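Local coordinates for protein GH5 (Bacteroidetes bacterium AC2a, PDB 4YHE) that probably hydrolyses beta-glucosidic linkages in cellulose, as a family 5 glycoside hydrolase from a Bacteroidetes bacterium, at residues H27-W37 and H104-S114. Numbering follows the deposited sequence.
Sequences HYDGCSYETGW and HDGFGAADTPS
His-27 reaches Ser-114 through the ring nitrogen ND1, which lies 2.7 Å from OG in a nearly straight hydrogen bond (163°), near the plane of the imidazole. Followed outward from CB, with CG between the backbone N and the carbonyl carbon (chi1 61°), the ring's far atoms are carried up to the 104-114 loop. On the side away from ND1, NE2 rests 3.5 Å from CB of His-104, with CD2 close by. Thr-112 OG1 lies at the ring edge, 3.6 Å from CE1. The two imidazoles meet obliquely, their planes at 58°, and Trp-37 CH2 lies 3.8 Å from His-104 CD2, again oblique, completing an aromatic cluster.

Serine suits its place: its small OG also accepts from Gly-30 N at 3.0 Å. In this type I' turn a CB on Gly-30 would run into Asp-29 O, so glycine fits. Asp-29 N donates to Pro-113 O, and two waters bridge that carbonyl to Asp-29 OD1. Pro-113 is a compact apolar filler, CB 3.9 Å from Tyr-28 CB and CG at the Trp-37 ring edge. A leucine in place of His-27 would probably leave Ser-114 OG without its ring partner. Thr-112 OG1 closes an ST turn with Ser-114 N and also bonds His-118.

The contact ties the hairpin 27-32, after strand 16-20, to the loop between strand 97-101 and helix 122-127, at the C-terminal, active-site end of the (beta/alpha)8 barrel.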
loop_
_atom_site.group_PDB
_atom_site.type_symbol
_atom_site.label_atom_id
_atom_site.label_comp_id
_atom_site.label_asym_id
_atom_site.label_seq_id
_atom_site.Cartn_x
_atom_site.Cartn_y
_atom_site.Cartn_z
ATOM N N HIS A 27 6.395 -15.114 3.872
ATOM C CA HIS A 27 6.353 -16.015 5.000
ATOM C C HIS A 27 5.869 -17.387 4.575
ATOM O O HIS A 27 5.235 -17.554 3.547
ATOM C CB HIS A 27 5.391 -15.490 6.038
ATOM C CG HIS A 27 3.988 -15.382 5.526
ATOM N ND1 HIS A 27 3.045 -16.360 5.751
ATOM C CD2 HIS A 27 3.382 -14.441 4.764
ATOM C CE1 HIS A 27 1.914 -16.023 5.157
ATOM N NE2 HIS A 27 2.091 -14.863 4.550
ATOM N N TYR A 28 6.188 -18.366 5.405
ATOM C CA TYR A 28 5.571 -19.679 5.296
ATOM C C TYR A 28 5.799 -20.410 6.603
ATOM O O TYR A 28 6.742 -20.108 7.356
ATOM C CB TYR A 28 6.083 -20.466 4.089
ATOM C CG TYR A 28 7.586 -20.614 3.993
ATOM C CD1 TYR A 28 8.269 -21.619 4.692
ATOM C CD2 TYR A 28 8.331 -19.750 3.208
ATOM C CE1 TYR A 28 9.647 -21.763 4.602
ATOM C CE2 TYR A 28 9.696 -19.879 3.108
ATOM C CZ TYR A 28 10.356 -20.875 3.800
ATOM O OH TYR A 28 11.710 -20.961 3.663
ATOM N N ASP A 29 4.870 -21.319 6.905
ATOM C CA ASP A 29 4.928 -22.121 8.145
ATOM C C ASP A 29 5.020 -21.242 9.392
ATOM O O ASP A 29 5.579 -21.644 10.401
ATOM C CB ASP A 29 6.102 -23.120 8.088
ATOM C CG ASP A 29 6.023 -24.049 6.877
ATOM O OD1 ASP A 29 4.906 -24.356 6.403
ATOM O OD2 ASP A 29 7.082 -24.459 6.377
ATOM N N GLY A 30 4.446 -20.042 9.321
ATOM C CA GLY A 30 4.351 -19.163 10.480
ATOM C C GLY A 30 5.516 -18.235 10.756
ATOM O O GLY A 30 5.587 -17.618 11.826
ATOM N N CYS A 31 6.440 -18.104 9.814
ATOM C CA CYS A 31 7.560 -17.211 10.022
ATOM C C CYS A 31 7.888 -16.488 8.731
ATOM O O CYS A 31 7.893 -17.084 7.651
ATOM C CB CYS A 31 8.791 -17.992 10.507
ATOM S SG CYS A 31 10.183 -16.950 11.010
ATOM N N SER A 32 8.162 -15.208 8.867
ATOM C CA SER A 32 8.607 -14.408 7.727
ATOM C C SER A 32 10.112 -14.507 7.547
ATOM O O SER A 32 10.864 -14.699 8.523
ATOM C CB SER A 32 8.156 -12.946 7.848
ATOM O OG SER A 32 8.523 -12.389 9.081
ATOM N N TYR A 33 10.534 -14.456 6.285
ATOM C CA TYR A 33 11.947 -14.483 5.905
ATOM C C TYR A 33 12.074 -13.654 4.618
ATOM O O TYR A 33 11.279 -13.832 3.668
ATOM C CB TYR A 33 12.473 -15.906 5.617
ATOM C CG TYR A 33 11.753 -17.100 6.266
ATOM C CD1 TYR A 33 10.578 -17.624 5.703
ATOM C CD2 TYR A 33 12.296 -17.763 7.373
ATOM C CE1 TYR A 33 9.943 -18.719 6.257
ATOM C CE2 TYR A 33 11.674 -18.875 7.930
ATOM C CZ TYR A 33 10.479 -19.345 7.371
ATOM O OH TYR A 33 9.813 -20.445 7.912
ATOM N N GLU A 34 13.062 -12.783 4.573
ATOM C CA GLU A 34 13.176 -11.829 3.481
ATOM C C GLU A 34 13.210 -12.526 2.118
ATOM O O GLU A 34 12.596 -12.054 1.162
ATOM C CB GLU A 34 14.409 -10.956 3.644
ATOM C CG GLU A 34 14.410 -9.812 2.664
ATOM C CD GLU A 34 15.555 -8.859 2.873
ATOM O OE1 GLU A 34 16.314 -9.028 3.840
ATOM O OE2 GLU A 34 15.708 -7.958 2.030
ATOM N N THR A 35 13.977 -13.623 2.022
ATOM C CA THR A 35 14.111 -14.383 0.771
ATOM C C THR A 35 13.098 -15.518 0.577
ATOM O O THR A 35 13.217 -16.300 -0.376
ATOM C CB THR A 35 15.533 -14.981 0.615
ATOM O OG1 THR A 35 15.783 -15.951 1.647
ATOM C CG2 THR A 35 16.593 -13.897 0.658
ATOM N N GLY A 36 12.104 -15.595 1.451
ATOM C CA GLY A 36 11.193 -16.721 1.512
ATOM C C GLY A 36 10.366 -16.973 0.266
ATOM O O GLY A 36 9.962 -18.120 -0.000
ATOM N N TRP A 37 10.048 -15.902 -0.474
ATOM C CA TRP A 37 9.315 -16.023 -1.725
ATOM C C TRP A 37 10.158 -15.760 -2.934
ATOM O O TRP A 37 9.633 -15.467 -3.977
ATOM C CB TRP A 37 8.044 -15.154 -1.704
ATOM C CG TRP A 37 6.992 -15.679 -0.737
ATOM C CD1 TRP A 37 6.949 -16.933 -0.156
ATOM C CD2 TRP A 37 5.845 -14.975 -0.247
ATOM N NE1 TRP A 37 5.856 -17.029 0.676
ATOM C CE2 TRP A 37 5.151 -15.854 0.627
ATOM C CE3 TRP A 37 5.333 -13.682 -0.457
ATOM C CZ2 TRP A 37 3.975 -15.487 1.286
ATOM C CZ3 TRP A 37 4.175 -13.309 0.204
ATOM C CH2 TRP A 37 3.493 -14.226 1.068
ATOM N N HIS A 104 1.451 -9.287 6.551
ATOM C CA HIS A 104 0.684 -10.535 6.448
ATOM C C HIS A 104 0.295 -11.168 7.777
ATOM O O HIS A 104 -0.427 -12.175 7.786
ATOM C CB HIS A 104 1.344 -11.557 5.528
ATOM C CG HIS A 104 1.215 -11.234 4.072
ATOM N ND1 HIS A 104 0.044 -10.770 3.502
ATOM C CD2 HIS A 104 2.120 -11.297 3.068
ATOM C CE1 HIS A 104 0.245 -10.564 2.212
ATOM N NE2 HIS A 104 1.501 -10.865 1.930
ATOM N N ASP A 105 0.722 -10.575 8.886
ATOM C CA ASP A 105 0.170 -10.913 10.210
ATOM C C ASP A 105 -1.337 -10.948 10.158
ATOM O O ASP A 105 -1.957 -11.853 10.737
ATOM C CB ASP A 105 0.633 -9.918 11.269
ATOM C CG ASP A 105 2.143 -9.871 11.375
ATOM O OD1 ASP A 105 2.771 -9.270 10.481
ATOM O OD2 ASP A 105 2.706 -10.484 12.299
ATOM N N GLY A 106 -1.901 -9.957 9.444
ATOM C CA GLY A 106 -3.331 -9.832 9.272
ATOM C C GLY A 106 -3.912 -10.298 7.953
ATOM O O GLY A 106 -5.022 -9.935 7.621
ATOM N N PHE A 107 -3.201 -11.144 7.217
ATOM C CA PHE A 107 -3.765 -11.768 6.036
ATOM C C PHE A 107 -5.006 -12.580 6.436
ATOM O O PHE A 107 -4.901 -13.457 7.273
ATOM C CB PHE A 107 -2.718 -12.670 5.403
ATOM C CG PHE A 107 -3.164 -13.329 4.143
ATOM C CD1 PHE A 107 -3.185 -12.623 2.957
ATOM C CD2 PHE A 107 -3.596 -14.651 4.144
ATOM C CE1 PHE A 107 -3.612 -13.224 1.773
ATOM C CE2 PHE A 107 -4.033 -15.248 2.976
ATOM C CZ PHE A 107 -4.027 -14.543 1.783
ATOM N N GLY A 108 -6.166 -12.270 5.859
ATOM C CA GLY A 108 -7.443 -12.844 6.323
ATOM C C GLY A 108 -8.147 -13.842 5.416
ATOM O O GLY A 108 -9.276 -14.263 5.722
ATOM N N ALA A 109 -7.491 -14.235 4.331
ATOM C CA ALA A 109 -8.030 -15.212 3.375
ATOM C C ALA A 109 -7.553 -16.616 3.731
ATOM O O ALA A 109 -6.682 -16.787 4.571
ATOM C CB ALA A 109 -7.594 -14.862 1.963
ATOM N N ALA A 110 -8.123 -17.615 3.073
ATOM C CA ALA A 110 -7.878 -19.013 3.456
ATOM C C ALA A 110 -6.599 -19.531 2.835
ATOM O O ALA A 110 -5.986 -20.455 3.360
ATOM C CB ALA A 110 -9.057 -19.887 3.065
ATOM N N ASP A 111 -6.179 -18.905 1.742
ATOM C CA ASP A 111 -5.080 -19.386 0.958
ATOM C C ASP A 111 -3.771 -18.768 1.437
ATOM O O ASP A 111 -3.258 -17.834 0.836
ATOM C CB ASP A 111 -5.332 -19.080 -0.525
ATOM C CG ASP A 111 -4.420 -19.867 -1.451
ATOM O OD1 ASP A 111 -3.799 -20.862 -0.993
ATOM O OD2 ASP A 111 -4.324 -19.488 -2.643
ATOM N N THR A 112 -3.234 -19.325 2.516
ATOM C CA THR A 112 -1.995 -18.864 3.132
ATOM C C THR A 112 -1.065 -20.068 3.349
ATOM O O THR A 112 -1.526 -21.160 3.729
ATOM C CB THR A 112 -2.257 -18.151 4.486
ATOM O OG1 THR A 112 -1.032 -18.044 5.224
ATOM C CG2 THR A 112 -3.279 -18.899 5.342
ATOM N N PRO A 113 0.248 -19.880 3.118
ATOM C CA PRO A 113 1.224 -20.914 3.493
ATOM C C PRO A 113 1.501 -20.976 5.018
ATOM O O PRO A 113 2.362 -21.738 5.458
ATOM C CB PRO A 113 2.473 -20.484 2.716
ATOM C CG PRO A 113 2.389 -18.980 2.686
ATOM C CD PRO A 113 0.908 -18.713 2.476
ATOM N N SER A 114 0.806 -20.158 5.811
ATOM C CA SER A 114 0.991 -20.129 7.259
ATOM C C SER A 114 -0.337 -20.343 7.993
ATOM O O SER A 114 -0.668 -19.620 8.935
ATOM C CB SER A 114 1.630 -18.816 7.685
ATOM O OG SER A 114 2.939 -18.699 7.143
HETATM O O HOH W 1 3.690 -23.447 3.950
HETATM O O HOH W 2 1.953 -24.222 7.132
#